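Local coordinates for protein auracyanin-A (Chloroflexus aurantiacus, PDB 2AAN) that carries electrons with a single blue copper ion, probably as a soluble acceptor from alternative complex III in a green photosynthetic bacterium, at residues Ile21-Lys26 with Leu30-Thr35; Ile47-Asn52 with Gln56-Ile61; Asn85-Asp90 with Ile95-Leu100. All coordinates share one frame; numbering follows the deposited sequence.

Contact 1: Ile21-Lys26 with Leu30-Thr35; sequences IEIGSK and LAFDKT
Around the ring of Phe-32, the carbonyl oxygen of Gly-24 lies at the edge near the ring plane, while CD1 of Ile-23 comes in obliquely and meets Phe-32 CB at 3.9 Å. The same ring stands edge-to-face with Trp-60 and Tyr-121 and touches the copper ligand Met-132, so a large apolar residue suits this place beside the metal site, its side chain about 6 Å from the copper. The other flat group, the carboxylate of Asp-33, receives Gly-24 N on OD1 at 2.8 Å, from above its plane. Its chi1 of 68° sets CG between the backbone N and the carbonyl carbon, folding the acid back over the glycine. Asp-33 N returns a nearly straight bond to Gly-24 O (2.8 Å, 167°), and Lys-26 N reaches Ala-31 O at 2.8 Å, on either side of the single bridge between Ser-25 and Phe-32. Here, in the cupredoxin fold, the loop leading to strand 36-39 turns back antiparallel along residues 24-26, in continuation of edge strand 19-24. The extended Lys-34 chain ends with NZ 2.7 Å from Glu-22 O, in the carbonyl plane; a long flexible side chain can reach this carbonyl while its CB lies near Ile-23.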
# COMPACT_ATOMS: atom_id res chain seq x y z
N ILE A 21 3.24 -3.25 11.88
CA ILE A 21 2.36 -2.09 11.88
C ILE A 21 1.00 -2.57 11.37
O ILE A 21 0.89 -3.14 10.28
CB ILE A 21 2.89 -0.97 11.01
CG1 ILE A 21 4.17 -0.41 11.60
CG2 ILE A 21 1.83 0.12 10.89
CD1 ILE A 21 4.89 0.49 10.65
N GLU A 22 -0.03 -2.35 12.19
CA GLU A 22 -1.39 -2.73 11.83
C GLU A 22 -1.99 -1.60 11.03
O GLU A 22 -1.88 -0.45 11.39
CB GLU A 22 -2.25 -2.92 13.06
CG GLU A 22 -1.62 -3.65 14.19
CD GLU A 22 -1.68 -5.12 14.04
OE1 GLU A 22 -1.12 -5.80 14.92
OE2 GLU A 22 -2.28 -5.61 13.06
N ILE A 23 -2.64 -1.92 9.93
CA ILE A 23 -3.38 -0.89 9.19
C ILE A 23 -4.53 -1.56 8.53
O ILE A 23 -4.49 -2.76 8.28
CB ILE A 23 -2.47 -0.13 8.18
CG1 ILE A 23 -3.21 1.03 7.53
CG2 ILE A 23 -1.86 -1.10 7.15
CD1 ILE A 23 -2.31 1.95 6.76
N GLY A 24 -5.58 -0.80 8.24
CA GLY A 24 -6.72 -1.40 7.59
C GLY A 24 -7.42 -0.41 6.71
O GLY A 24 -6.97 0.71 6.56
N SER A 25 -8.50 -0.85 6.10
CA SER A 25 -9.39 0.07 5.42
C SER A 25 -10.21 0.78 6.52
O SER A 25 -10.48 0.24 7.58
CB SER A 25 -10.27 -0.65 4.45
OG SER A 25 -11.25 -1.44 5.10
N LYS A 26 -10.63 1.99 6.23
CA LYS A 26 -11.51 2.72 7.13
C LYS A 26 -12.91 2.20 6.82
O LYS A 26 -13.66 2.78 6.06
CB LYS A 26 -11.38 4.20 6.90
CG LYS A 26 -12.14 5.03 7.93
CD LYS A 26 -12.33 6.45 7.48
CE LYS A 26 -13.39 7.16 8.32
NZ LYS A 26 -12.92 7.25 9.72
N LEU A 30 -13.10 4.42 0.97
CA LEU A 30 -11.95 4.35 0.12
C LEU A 30 -10.82 5.14 0.83
O LEU A 30 -10.45 6.23 0.42
CB LEU A 30 -12.27 4.92 -1.25
CG LEU A 30 -12.93 3.96 -2.25
CD1 LEU A 30 -13.81 2.85 -1.70
CD2 LEU A 30 -13.56 4.63 -3.35
N ALA A 31 -10.30 4.55 1.89
CA ALA A 31 -9.36 5.21 2.80
C ALA A 31 -8.72 4.13 3.61
O ALA A 31 -9.39 3.13 3.96
CB ALA A 31 -10.09 6.16 3.74
N PHE A 32 -7.46 4.34 3.93
CA PHE A 32 -6.79 3.60 4.99
C PHE A 32 -7.22 4.21 6.31
O PHE A 32 -7.45 5.42 6.41
CB PHE A 32 -5.28 3.65 4.84
CG PHE A 32 -4.75 2.98 3.59
CD1 PHE A 32 -4.31 3.72 2.52
CD2 PHE A 32 -4.63 1.60 3.55
CE1 PHE A 32 -3.79 3.09 1.38
CE2 PHE A 32 -4.15 0.96 2.43
CZ PHE A 32 -3.75 1.71 1.33
N ASP A 33 -7.26 3.39 7.33
CA ASP A 33 -7.57 3.87 8.69
C ASP A 33 -6.43 4.56 9.41
O ASP A 33 -6.61 5.00 10.51
CB ASP A 33 -8.18 2.79 9.57
CG ASP A 33 -7.26 1.63 9.94
OD1 ASP A 33 -6.04 1.60 9.68
OD2 ASP A 33 -7.81 0.71 10.58
N LYS A 34 -5.26 4.59 8.80
CA LYS A 34 -4.13 5.36 9.24
C LYS A 34 -3.58 6.05 7.98
O LYS A 34 -3.33 5.40 6.93
CB LYS A 34 -3.04 4.47 9.86
CG LYS A 34 -3.49 3.58 11.02
CD LYS A 34 -2.32 2.89 11.68
CE LYS A 34 -2.71 2.07 12.89
NZ LYS A 34 -1.47 1.34 13.38
N THR A 35 -3.37 7.35 8.09
CA THR A 35 -2.86 8.14 6.96
C THR A 35 -1.41 8.49 7.17
O THR A 35 -0.79 9.08 6.28
CB THR A 35 -3.64 9.45 6.70
OG1 THR A 35 -3.68 10.26 7.88
CG2 THR A 35 -5.01 9.16 6.17

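Contact 2: Ile47-Asn52 with Gln56-Ile61; sequences IRFKNN and QQHNWI. With CU (copper (II) ion), chain B.
The copper site of this cupredoxin begins here, where strand 44-50 faces the antiparallel run 56-60 that supplies the first ligand, His-58. Its ND1 binds copper(II) at 2.1 Å, with Cys-123, His-128 and Met-132 completing the site. Phe-49 of the strand and Asn-51 just beyond it pack against this histidine. The edge of the Phe-49 ring, through CE2, presses on His-58 CB at 3.4 Å, the two side chains crossing at about a right angle. Asn-51 holds its OD1 at the edge of the imidazole, 3.2 Å from His-58 CD2, with amide and ring planes 66° apart; CG anti to the backbone N (chi1 -168°) extends the amide to this point. The other branch, ND2, donates to Gln-56 O at 2.9 Å, from above the carbonyl plane, while OD1 accepts from Ser-53 N. Deeper in the core, Ile-47 lies over one face of Trp-60 in a CH-pi contact, its CG1 3.8 Å from the centroid of the six-membered ring. Trp-60 CB also sits over a face of Phe-49. Bonds at both ends fix the Asn-51 amide, whose OD1 packs at the imidazole edge, and Phe-49 backs CB; together these may help limit movement of the His-58 ring.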
# COMPACT_ATOMS: atom_id res chain seq x y z
N ILE A 47 3.84 -5.00 7.55
CA ILE A 47 2.52 -4.39 7.45
C ILE A 47 1.48 -5.50 7.44
O ILE A 47 1.54 -6.43 6.63
CB ILE A 47 2.39 -3.51 6.17
CG1 ILE A 47 3.38 -2.33 6.23
CG2 ILE A 47 0.94 -3.07 5.97
CD1 ILE A 47 2.98 -1.24 7.12
N ARG A 48 0.60 -5.45 8.41
CA ARG A 48 -0.52 -6.35 8.50
C ARG A 48 -1.76 -5.53 8.15
O ARG A 48 -2.25 -4.73 8.93
CB ARG A 48 -0.60 -6.93 9.90
CG ARG A 48 -1.69 -7.98 10.09
CD ARG A 48 -1.61 -8.62 11.48
NE ARG A 48 -2.78 -9.45 11.75
CZ ARG A 48 -2.95 -10.71 11.33
NH1 ARG A 48 -2.02 -11.33 10.61
NH2 ARG A 48 -4.08 -11.35 11.65
N PHE A 49 -2.24 -5.72 6.93
CA PHE A 49 -3.31 -4.94 6.37
C PHE A 49 -4.59 -5.72 6.47
O PHE A 49 -4.71 -6.80 5.94
CB PHE A 49 -2.98 -4.62 4.93
CG PHE A 49 -4.05 -3.88 4.21
CD1 PHE A 49 -4.59 -2.73 4.72
CD2 PHE A 49 -4.51 -4.33 2.98
CE1 PHE A 49 -5.55 -2.01 4.04
CE2 PHE A 49 -5.49 -3.63 2.30
CZ PHE A 49 -6.03 -2.45 2.86
N LYS A 50 -5.52 -5.15 7.21
CA LYS A 50 -6.79 -5.77 7.46
C LYS A 50 -7.84 -5.08 6.61
O LYS A 50 -8.11 -3.87 6.75
CB LYS A 50 -7.15 -5.63 8.93
CG LYS A 50 -8.40 -6.40 9.33
CD LYS A 50 -8.71 -6.13 10.82
CE LYS A 50 -9.81 -7.05 11.36
NZ LYS A 50 -10.93 -7.26 10.39
N ASN A 51 -8.44 -5.85 5.72
CA ASN A 51 -9.57 -5.34 4.96
C ASN A 51 -10.81 -5.37 5.81
O ASN A 51 -11.35 -6.43 6.09
CB ASN A 51 -9.78 -6.16 3.67
CG ASN A 51 -10.74 -5.50 2.73
OD1 ASN A 51 -11.37 -4.50 3.09
ND2 ASN A 51 -10.83 -6.00 1.51
N ASN A 52 -11.29 -4.21 6.21
CA ASN A 52 -12.49 -4.10 7.05
C ASN A 52 -13.78 -3.97 6.25
O ASN A 52 -14.82 -3.65 6.81
CB ASN A 52 -12.32 -2.91 7.99
CG ASN A 52 -11.25 -3.16 9.02
OD1 ASN A 52 -11.32 -4.14 9.74
ND2 ASN A 52 -10.24 -2.28 9.09
N GLN A 56 -15.08 -4.90 -0.83
CA GLN A 56 -14.06 -4.21 -1.57
C GLN A 56 -12.90 -5.15 -1.54
O GLN A 56 -12.79 -5.97 -0.60
CB GLN A 56 -13.73 -2.93 -0.87
CG GLN A 56 -14.84 -1.94 -0.87
CD GLN A 56 -14.99 -1.23 -2.19
OE1 GLN A 56 -14.17 -1.39 -3.11
NE2 GLN A 56 -15.99 -0.38 -2.27
N GLN A 57 -12.08 -5.07 -2.58
CA GLN A 57 -10.70 -5.54 -2.53
C GLN A 57 -9.85 -4.32 -2.28
O GLN A 57 -10.21 -3.24 -2.70
CB GLN A 57 -10.26 -6.30 -3.81
CG GLN A 57 -10.80 -5.74 -5.07
CD GLN A 57 -10.36 -6.47 -6.30
OE1 GLN A 57 -9.53 -7.37 -6.25
NE2 GLN A 57 -10.90 -6.05 -7.43
N HIS A 58 -8.72 -4.50 -1.62
CA HIS A 58 -7.75 -3.45 -1.40
C HIS A 58 -6.34 -4.04 -1.42
O HIS A 58 -6.14 -5.20 -1.04
CB HIS A 58 -7.90 -2.82 -0.03
CG HIS A 58 -9.18 -2.07 0.19
ND1 HIS A 58 -9.49 -0.90 -0.47
CD2 HIS A 58 -10.24 -2.32 1.00
CE1 HIS A 58 -10.67 -0.46 -0.07
NE2 HIS A 58 -11.14 -1.30 0.85
N ASN A 59 -5.38 -3.18 -1.66
CA ASN A 59 -3.99 -3.50 -1.36
C ASN A 59 -3.29 -2.32 -0.71
O ASN A 59 -3.89 -1.26 -0.50
CB ASN A 59 -3.25 -4.06 -2.59
CG ASN A 59 -3.25 -3.13 -3.78
OD1 ASN A 59 -3.39 -1.94 -3.61
ND2 ASN A 59 -3.08 -3.67 -5.00
N TRP A 60 -2.04 -2.55 -0.33
CA TRP A 60 -1.17 -1.53 0.31
C TRP A 60 0.13 -1.62 -0.42
O TRP A 60 0.81 -2.63 -0.30
CB TRP A 60 -0.96 -1.82 1.79
CG TRP A 60 -0.15 -0.80 2.52
CD1 TRP A 60 -0.62 0.23 3.25
CD2 TRP A 60 1.28 -0.78 2.68
NE1 TRP A 60 0.42 0.97 3.79
CE2 TRP A 60 1.60 0.36 3.47
CE3 TRP A 60 2.31 -1.56 2.19
CZ2 TRP A 60 2.91 0.71 3.78
CZ3 TRP A 60 3.62 -1.21 2.51
CH2 TRP A 60 3.90 -0.10 3.31
N ILE A 61 0.42 -0.59 -1.21
CA ILE A 61 1.60 -0.55 -2.05
C ILE A 61 2.44 0.68 -1.69
O ILE A 61 1.96 1.81 -1.75
CB ILE A 61 1.22 -0.47 -3.55
CG1 ILE A 61 0.18 -1.55 -3.93
CG2 ILE A 61 2.44 -0.52 -4.46
CD1 ILE A 61 0.53 -3.01 -3.72
CU CU B . -8.50 -0.07 -2.08

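Contact 3: Asn85-Asp90 with Ile95-Leu100; sequences NYLPAD and IAESPL. With SO4 (sulfate ion), chain C.
Asn-85 and Leu-100 lie alongside each other, pointing opposite ways, so that OD1 of the asparagine comes within 3.3 Å of Leu-100 CB. A chi1 of -158° swings the amide out from the backbone N, and ND2 donates to Ser-98 O at 2.7 Å, nearly head-on to the carbonyl (C=O...donor angle 163°) but bent at the hydrogen (141°). OD1 accepts from Asn-59 ND2; asparagine thus serves as donor to a backbone carbonyl and acceptor from another side-chain amide. Next to it the Tyr-86 ring meets Leu-100 obliquely, CE1 to CD2 at 4.1 Å. Leu-87 and Glu-97 approach from opposite directions: CD1 of the leucine lies against the carboxylate end, 3.3 Å from Glu-97 CD, and against the adjoining CG, while OE2 is paired with Lys-91 in a salt bridge. Glutamate suits the place by offering both a stem and a charge. Ser-98 OG bonds to Pro-99 O. No backbone hydrogen bond joins the two segments; the Asn-85 amide makes the only one across. The contact sets the loop after helix 67-80 against strand 94-97, an outer strand of the cupredoxin sandwich, with a classic beta bulge where Ile-95 and Ala-96 both face Leu-62.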
# COMPACT_ATOMS: atom_id res chain seq x y z
N ASN A 85 -2.18 -8.13 -9.22
CA ASN A 85 -2.39 -7.24 -8.08
C ASN A 85 -2.65 -5.82 -8.57
O ASN A 85 -2.30 -4.87 -7.90
CB ASN A 85 -1.17 -7.28 -7.13
CG ASN A 85 -1.49 -6.82 -5.66
OD1 ASN A 85 -2.63 -6.54 -5.29
ND2 ASN A 85 -0.45 -6.76 -4.84
N TYR A 86 -3.30 -5.67 -9.73
CA TYR A 86 -3.53 -4.34 -10.30
C TYR A 86 -2.25 -3.53 -10.24
O TYR A 86 -2.26 -2.37 -9.84
CB TYR A 86 -4.66 -3.61 -9.58
CG TYR A 86 -5.99 -4.33 -9.67
CD1 TYR A 86 -6.48 -5.06 -8.61
CD2 TYR A 86 -6.76 -4.29 -10.84
CE1 TYR A 86 -7.71 -5.71 -8.69
CE2 TYR A 86 -8.00 -4.94 -10.93
CZ TYR A 86 -8.45 -5.66 -9.83
OH TYR A 86 -9.66 -6.32 -9.91
N LEU A 87 -1.15 -4.15 -10.65
CA LEU A 87 0.15 -3.47 -10.64
C LEU A 87 0.94 -3.78 -11.89
O LEU A 87 0.74 -4.82 -12.51
CB LEU A 87 0.98 -3.93 -9.45
CG LEU A 87 0.67 -3.32 -8.10
CD1 LEU A 87 1.56 -4.04 -7.10
CD2 LEU A 87 0.93 -1.83 -8.09
N PRO A 88 1.84 -2.87 -12.27
CA PRO A 88 2.77 -3.17 -13.36
C PRO A 88 3.85 -4.16 -12.94
O PRO A 88 4.27 -4.20 -11.77
CB PRO A 88 3.41 -1.82 -13.65
CG PRO A 88 3.34 -1.10 -12.39
CD PRO A 88 2.06 -1.53 -11.71
N ALA A 89 4.29 -4.95 -13.92
CA ALA A 89 5.37 -5.92 -13.74
C ALA A 89 6.73 -5.21 -13.53
O ALA A 89 7.64 -5.75 -12.94
CB ALA A 89 5.43 -6.84 -14.94
N ASP A 90 6.83 -3.97 -13.99
CA ASP A 90 7.96 -3.10 -13.69
C ASP A 90 7.86 -2.61 -12.24
O ASP A 90 6.91 -1.89 -11.83
CB ASP A 90 8.00 -1.94 -14.68
CG ASP A 90 9.19 -1.00 -14.48
OD1 ASP A 90 9.96 -1.13 -13.50
OD2 ASP A 90 9.33 -0.09 -15.33
N ILE A 95 8.44 -0.26 -3.80
CA ILE A 95 9.32 -0.71 -2.73
C ILE A 95 8.80 -1.98 -2.09
O ILE A 95 9.59 -2.90 -1.76
CB ILE A 95 9.48 0.39 -1.66
CG1 ILE A 95 10.17 1.61 -2.30
CG2 ILE A 95 10.32 -0.13 -0.52
CD1 ILE A 95 10.14 2.84 -1.46
N ALA A 96 7.50 -2.03 -1.87
CA ALA A 96 6.88 -3.21 -1.27
C ALA A 96 5.43 -3.29 -1.69
O ALA A 96 4.81 -2.25 -1.97
CB ALA A 96 7.02 -3.14 0.25
N GLU A 97 4.91 -4.53 -1.79
CA GLU A 97 3.53 -4.78 -2.17
C GLU A 97 2.87 -5.76 -1.24
O GLU A 97 3.32 -6.91 -1.11
CB GLU A 97 3.40 -5.43 -3.56
CG GLU A 97 4.08 -4.81 -4.70
CD GLU A 97 4.11 -5.77 -5.92
OE1 GLU A 97 3.45 -6.83 -5.90
OE2 GLU A 97 4.78 -5.44 -6.91
N SER A 98 1.75 -5.35 -0.64
CA SER A 98 0.90 -6.32 0.03
C SER A 98 0.27 -7.24 -1.03
O SER A 98 0.04 -6.85 -2.17
CB SER A 98 -0.19 -5.66 0.87
OG SER A 98 -1.26 -5.27 0.04
N PRO A 99 -0.00 -8.48 -0.65
CA PRO A 99 -0.90 -9.26 -1.46
C PRO A 99 -2.23 -8.51 -1.58
O PRO A 99 -2.52 -7.63 -0.77
CB PRO A 99 -1.07 -10.54 -0.63
CG PRO A 99 0.12 -10.62 0.19
CD PRO A 99 0.43 -9.22 0.54
N LEU A 100 -3.04 -8.90 -2.56
CA LEU A 100 -4.35 -8.34 -2.74
C LEU A 100 -5.29 -8.88 -1.69
O LEU A 100 -5.43 -10.08 -1.55
CB LEU A 100 -4.86 -8.71 -4.11
CG LEU A 100 -6.11 -8.06 -4.68
CD1 LEU A 100 -6.05 -6.56 -4.70
CD2 LEU A 100 -6.28 -8.54 -6.09
S SO4 C . 3.23 -5.43 -17.77
O1 SO4 C . 2.22 -5.52 -18.82
O2 SO4 C . 2.88 -6.35 -16.69
O3 SO4 C . 4.49 -5.84 -18.35
O4 SO4 C . 3.21 -4.12 -17.16

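The three contacts follow one another along the chain, each closing before the next opens. Contacts 1 and 2 have centres 8 Å apart and share the three-stranded sheet, in which strands 19-24 and 44-50 run parallel as neighbours; Ile-23 O to Lys-50 N and Ser-25 O to Asn-52 ND2 join them. Contact 3 sets a loop against strand 94-97, an outermost strand of the five-stranded sheet, its centre 12 Å from contact 2 and 18 Å from contact 1, on the opposite side of the chain's centre from the latter. The run 56-61, with ligand His-58, lies between contact 1 and contact 3 and touches both, meeting the latter through Gln-57 and Trp-60, so that the copper-binding loop is tied to both sheets.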